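Local coordinates for endoglycosidase (PDB 6Q64), which probably hydrolyses glycosidic bonds in complex N-glycans as a family 18 endoglycosidase from a gut Bacteroides, at residues Q254-Y266 / T292-E304. The protein carries 1 engineered substitution. Numbering follows the deposited sequence.
Sequences QAYWESSTSSVIY and TGGITYYTSVRPE
Ser260 and Thr299 form a single backbone bridge. Thr299 N donates to Ser259 O (3.0 Å), while the return bond from Thr261 N to Thr299 O is long and weak; Ser260 CA adds a CH···O contact to the same Thr299 oxygen at 3.3 Å. Thr261, in the first turn of the helix, with Ser260 at the N-cap position, accepts from Val301 N through OG1 (2.9 Å), and its methyl lies against the valine side chain.

Tyr298 carries much of the packing. With CG anti to the backbone N (chi1 -168°), its ring reaches along Glu258-Thr261: Ser260 CA sits over one face, and Glu258 O meets the edge at CD1, 3.3 Å away. Val264 CG2 approaches the Tyr298 hydroxyl, which is hydrogen-bonded to Asp315, also a partner of Thr261 OG1 and Ser300 OG. A leucine here would probably leave Asp315 without the phenol and Ser260 without its aromatic cover. Nearer strand 251-254, Ile295 CG2 touches the edge of the Trp257 ring, while Ile295 CD1 packs on Ser259 CA and over the Tyr297 ring.

The contact thus joins the loop and helix following strand 251-254 of the TIM barrel to the loop between helices 286-289 and 311-317, with Val264 also reaching strand 280-285.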
loop_
_atom_site.group_PDB
_atom_site.type_symbol
_atom_site.label_atom_id
_atom_site.label_comp_id
_atom_site.label_asym_id
_atom_site.label_seq_id
_atom_site.Cartn_x
_atom_site.Cartn_y
_atom_site.Cartn_z
ATOM N N GLN A 254 7.204 -5.998 4.372
ATOM C CA GLN A 254 6.880 -6.301 5.766
ATOM C C GLN A 254 8.183 -6.364 6.553
ATOM O O GLN A 254 8.631 -7.460 6.806
ATOM C CB GLN A 254 6.146 -7.638 5.818
ATOM C CG GLN A 254 4.686 -7.544 5.439
ATOM C CD GLN A 254 4.395 -7.790 3.984
ATOM O OE1 GLN A 254 4.273 -8.926 3.535
ATOM N NE2 GLN A 254 4.182 -6.716 3.255
ATOM N N ALA A 255 8.705 -5.233 7.014
ATOM C CA ALA A 255 9.903 -5.174 7.896
ATOM C C ALA A 255 9.493 -5.278 9.370
ATOM O O ALA A 255 10.003 -4.491 10.200
ATOM C CB ALA A 255 10.679 -3.896 7.651
ATOM N N TYR A 256 8.637 -6.238 9.699
ATOM C CA TYR A 256 8.021 -6.338 11.048
ATOM C C TYR A 256 9.102 -6.653 12.111
ATOM O O TYR A 256 9.234 -5.865 13.083
ATOM C CB TYR A 256 6.889 -7.371 11.046
ATOM C CG TYR A 256 5.747 -7.201 10.060
ATOM C CD1 TYR A 256 5.382 -5.986 9.498
ATOM C CD2 TYR A 256 4.961 -8.299 9.756
ATOM C CE1 TYR A 256 4.282 -5.884 8.649
ATOM C CE2 TYR A 256 3.866 -8.218 8.908
ATOM C CZ TYR A 256 3.507 -7.002 8.359
ATOM O OH TYR A 256 2.423 -7.002 7.508
ATOM N N TRP A 257 9.876 -7.741 11.959
ATOM C CA TRP A 257 10.703 -8.296 13.071
ATOM C C TRP A 257 12.195 -7.982 12.902
ATOM O O TRP A 257 13.003 -8.514 13.684
ATOM C CB TRP A 257 10.463 -9.803 13.231
ATOM C CG TRP A 257 9.032 -10.157 12.999
ATOM C CD1 TRP A 257 8.503 -10.971 12.039
ATOM C CD2 TRP A 257 7.921 -9.609 13.718
ATOM N NE1 TRP A 257 7.137 -10.979 12.113
ATOM C CE2 TRP A 257 6.750 -10.163 13.149
ATOM C CE3 TRP A 257 7.816 -8.723 14.797
ATOM C CZ2 TRP A 257 5.483 -9.869 13.644
ATOM C CZ3 TRP A 257 6.562 -8.406 15.255
ATOM C CH2 TRP A 257 5.420 -8.984 14.694
ATOM N N GLU A 258 12.550 -7.101 11.980
ATOM C CA GLU A 258 13.936 -6.625 11.829
ATOM C C GLU A 258 14.342 -5.823 13.057
ATOM O O GLU A 258 13.672 -4.882 13.355
ATOM C CB GLU A 258 14.057 -5.796 10.553
ATOM C CG GLU A 258 14.330 -6.631 9.311
ATOM C CD GLU A 258 13.166 -7.429 8.754
ATOM O OE1 GLU A 258 13.441 -8.366 8.002
ATOM O OE2 GLU A 258 11.988 -7.108 9.057
ATOM N N SER A 259 15.469 -6.109 13.687
ATOM C CA SER A 259 15.839 -5.492 14.981
ATOM C C SER A 259 16.955 -4.450 14.846
ATOM O O SER A 259 17.415 -3.984 15.924
ATOM C CB SER A 259 16.167 -6.582 15.986
ATOM O OG SER A 259 17.559 -6.837 16.118
ATOM N N SER A 260 17.386 -4.103 13.613
ATOM C CA SER A 260 18.556 -3.213 13.293
ATOM C C SER A 260 18.387 -2.514 11.943
ATOM O O SER A 260 17.812 -3.112 11.019
ATOM C CB SER A 260 19.856 -3.963 13.288
ATOM O OG SER A 260 19.991 -4.747 12.107
ATOM N N THR A 261 18.883 -1.283 11.830
ATOM C CA THR A 261 18.811 -0.496 10.574
ATOM C C THR A 261 19.385 -1.353 9.457
ATOM O O THR A 261 18.741 -1.533 8.415
ATOM C CB THR A 261 19.595 0.821 10.609
ATOM O OG1 THR A 261 19.125 1.673 11.660
ATOM C CG2 THR A 261 19.467 1.575 9.306
ATOM N N SER A 262 20.559 -1.911 9.692
ATOM C CA SER A 262 21.320 -2.499 8.570
ATOM C C SER A 262 20.667 -3.831 8.181
ATOM O O SER A 262 20.610 -4.114 6.981
ATOM C CB SER A 262 22.809 -2.491 8.838
ATOM O OG SER A 262 23.224 -3.714 9.376
ATOM N N SER A 263 19.984 -4.510 9.094
ATOM C CA SER A 263 19.177 -5.715 8.751
ATOM C C SER A 263 17.950 -5.334 7.912
ATOM O O SER A 263 17.457 -6.199 7.159
ATOM C CB SER A 263 18.794 -6.535 9.952
ATOM O OG SER A 263 17.842 -5.861 10.760
ATOM N N VAL A 264 17.509 -4.080 7.957
ATOM C CA VAL A 264 16.341 -3.627 7.140
ATOM C C VAL A 264 16.832 -3.290 5.735
ATOM O O VAL A 264 16.200 -3.723 4.772
ATOM C CB VAL A 264 15.629 -2.422 7.779
ATOM C CG1 VAL A 264 14.430 -1.945 6.969
ATOM C CG2 VAL A 264 15.206 -2.757 9.188
ATOM N N ILE A 265 17.930 -2.540 5.653
ATOM C CA ILE A 265 18.638 -2.226 4.380
ATOM C C ILE A 265 18.951 -3.537 3.655
ATOM O O ILE A 265 18.644 -3.616 2.445
ATOM C CB ILE A 265 19.884 -1.370 4.624
ATOM C CG1 ILE A 265 19.541 -0.154 5.495
ATOM C CG2 ILE A 265 20.498 -0.979 3.286
ATOM C CD1 ILE A 265 20.530 0.969 5.486
ATOM N N TYR A 266 19.434 -4.567 4.353
ATOM C CA TYR A 266 19.796 -5.833 3.663
ATOM C C TYR A 266 18.559 -6.392 2.969
ATOM O O TYR A 266 18.663 -6.952 1.869
ATOM C CB TYR A 266 20.431 -6.863 4.587
ATOM C CG TYR A 266 20.612 -8.195 3.915
ATOM C CD1 TYR A 266 19.531 -9.052 3.770
ATOM C CD2 TYR A 266 21.835 -8.603 3.417
ATOM C CE1 TYR A 266 19.651 -10.292 3.171
ATOM C CE2 TYR A 266 21.980 -9.850 2.824
ATOM C CZ TYR A 266 20.884 -10.697 2.693
ATOM O OH TYR A 266 20.977 -11.917 2.081
ATOM N N THR A 292 3.552 0.733 20.920
ATOM C CA THR A 292 5.003 0.941 21.168
ATOM C C THR A 292 5.713 1.471 19.920
ATOM O O THR A 292 6.911 1.790 20.048
ATOM C CB THR A 292 5.648 -0.359 21.666
ATOM O OG1 THR A 292 5.244 -1.450 20.838
ATOM C CG2 THR A 292 5.279 -0.677 23.094
ATOM N N GLY A 293 5.017 1.604 18.791
ATOM C CA GLY A 293 5.633 1.994 17.502
ATOM C C GLY A 293 6.565 0.906 16.992
ATOM O O GLY A 293 7.780 1.146 16.876
ATOM N N GLY A 294 5.995 -0.280 16.815
ATOM C CA GLY A 294 6.668 -1.559 16.539
ATOM C C GLY A 294 7.444 -2.065 17.736
ATOM O O GLY A 294 7.104 -1.659 18.839
ATOM N N ILE A 295 8.483 -2.864 17.491
ATOM C CA ILE A 295 9.169 -3.707 18.508
ATOM C C ILE A 295 9.868 -2.805 19.527
ATOM O O ILE A 295 10.174 -1.640 19.208
ATOM C CB ILE A 295 10.144 -4.677 17.816
ATOM C CG1 ILE A 295 11.236 -3.953 17.020
ATOM C CG2 ILE A 295 9.388 -5.654 16.932
ATOM C CD1 ILE A 295 12.591 -4.625 17.106
ATOM N N THR A 296 10.143 -3.343 20.705
ATOM C CA THR A 296 10.619 -2.544 21.856
ATOM C C THR A 296 12.140 -2.620 21.964
ATOM O O THR A 296 12.712 -1.780 22.693
ATOM C CB THR A 296 9.924 -3.062 23.110
ATOM O OG1 THR A 296 10.351 -4.416 23.194
ATOM C CG2 THR A 296 8.419 -2.990 23.006
ATOM N N TYR A 297 12.725 -3.602 21.265
ATOM C CA TYR A 297 14.157 -3.995 21.295
ATOM C C TYR A 297 14.836 -3.698 19.954
ATOM O O TYR A 297 15.717 -4.439 19.557
ATOM C CB TYR A 297 14.279 -5.490 21.586
ATOM C CG TYR A 297 13.579 -6.393 20.602
ATOM C CD1 TYR A 297 12.215 -6.609 20.680
ATOM C CD2 TYR A 297 14.276 -7.064 19.615
ATOM C CE1 TYR A 297 11.557 -7.453 19.798
ATOM C CE2 TYR A 297 13.636 -7.912 18.725
ATOM C CZ TYR A 297 12.267 -8.107 18.810
ATOM O OH TYR A 297 11.619 -8.941 17.941
ATOM N N TYR A 298 14.428 -2.646 19.260
ATOM C CA TYR A 298 15.071 -2.187 18.005
ATOM C C TYR A 298 16.286 -1.343 18.360
ATOM O O TYR A 298 16.287 -0.719 19.456
ATOM C CB TYR A 298 14.132 -1.341 17.151
ATOM C CG TYR A 298 14.572 -1.053 15.737
ATOM C CD1 TYR A 298 14.349 -1.972 14.719
ATOM C CD2 TYR A 298 15.149 0.163 15.396
ATOM C CE1 TYR A 298 14.712 -1.700 13.406
ATOM C CE2 TYR A 298 15.513 0.454 14.091
ATOM C CZ TYR A 298 15.296 -0.486 13.091
ATOM O OH TYR A 298 15.602 -0.220 11.788
ATOM N N THR A 299 17.281 -1.386 17.465
ATOM C CA THR A 299 18.501 -0.540 17.474
ATOM C C THR A 299 18.586 0.214 16.153
ATOM O O THR A 299 18.641 -0.453 15.109
ATOM C CB THR A 299 19.777 -1.349 17.697
ATOM O OG1 THR A 299 19.408 -2.412 18.587
ATOM C CG2 THR A 299 20.899 -0.462 18.196
ATOM N N SER A 300 18.532 1.546 16.232
ATOM C CA SER A 300 18.632 2.479 15.085
ATOM C C SER A 300 20.091 2.858 14.904
ATOM O O SER A 300 20.825 2.898 15.888
ATOM C CB SER A 300 17.795 3.731 15.268
ATOM O OG SER A 300 17.939 4.620 14.166
ATOM N N VAL A 301 20.410 3.243 13.683
ATOM C CA VAL A 301 21.735 3.772 13.248
ATOM C C VAL A 301 21.824 5.245 13.679
ATOM O O VAL A 301 22.846 5.909 13.460
ATOM C CB VAL A 301 21.848 3.537 11.725
ATOM C CG1 VAL A 301 21.180 4.652 10.937
ATOM C CG2 VAL A 301 23.272 3.297 11.296
ATOM N N ARG A 302 20.729 5.756 14.226
ATOM C CA ARG A 302 20.665 7.110 14.821
ATOM C C ARG A 302 20.646 6.927 16.328
ATOM O O ARG A 302 19.661 6.472 16.890
ATOM C CB ARG A 302 19.438 7.842 14.284
ATOM C CG ARG A 302 19.312 7.787 12.771
ATOM C CD ARG A 302 18.518 8.968 12.320
ATOM N NE ARG A 302 18.250 9.055 10.894
ATOM C CZ ARG A 302 18.821 9.927 10.057
ATOM N NH1 ARG A 302 19.739 10.779 10.469
ATOM N NH2 ARG A 302 18.431 9.974 8.801
ATOM N N PRO A 303 21.761 7.186 17.029
ATOM C CA PRO A 303 21.818 6.861 18.450
ATOM C C PRO A 303 20.679 7.583 19.186
ATOM O O PRO A 303 20.013 6.950 19.948
ATOM C CB PRO A 303 23.227 7.306 18.867
ATOM C CG PRO A 303 23.664 8.286 17.777
ATOM C CD PRO A 303 22.988 7.811 16.512
ATOM N N GLU A 304 20.417 8.849 18.864
ATOM C CA GLU A 304 19.416 9.676 19.588
ATOM C C GLU A 304 18.015 9.043 19.517
ATOM O O GLU A 304 17.261 9.189 20.471
ATOM C CB GLU A 304 19.458 11.125 19.100
ATOM C CG GLU A 304 18.868 11.359 17.743
ATOM C CD GLU A 304 19.829 11.145 16.586
ATOM O OE1 GLU A 304 19.439 11.558 15.490
ATOM O OE2 GLU A 304 20.954 10.546 16.766
#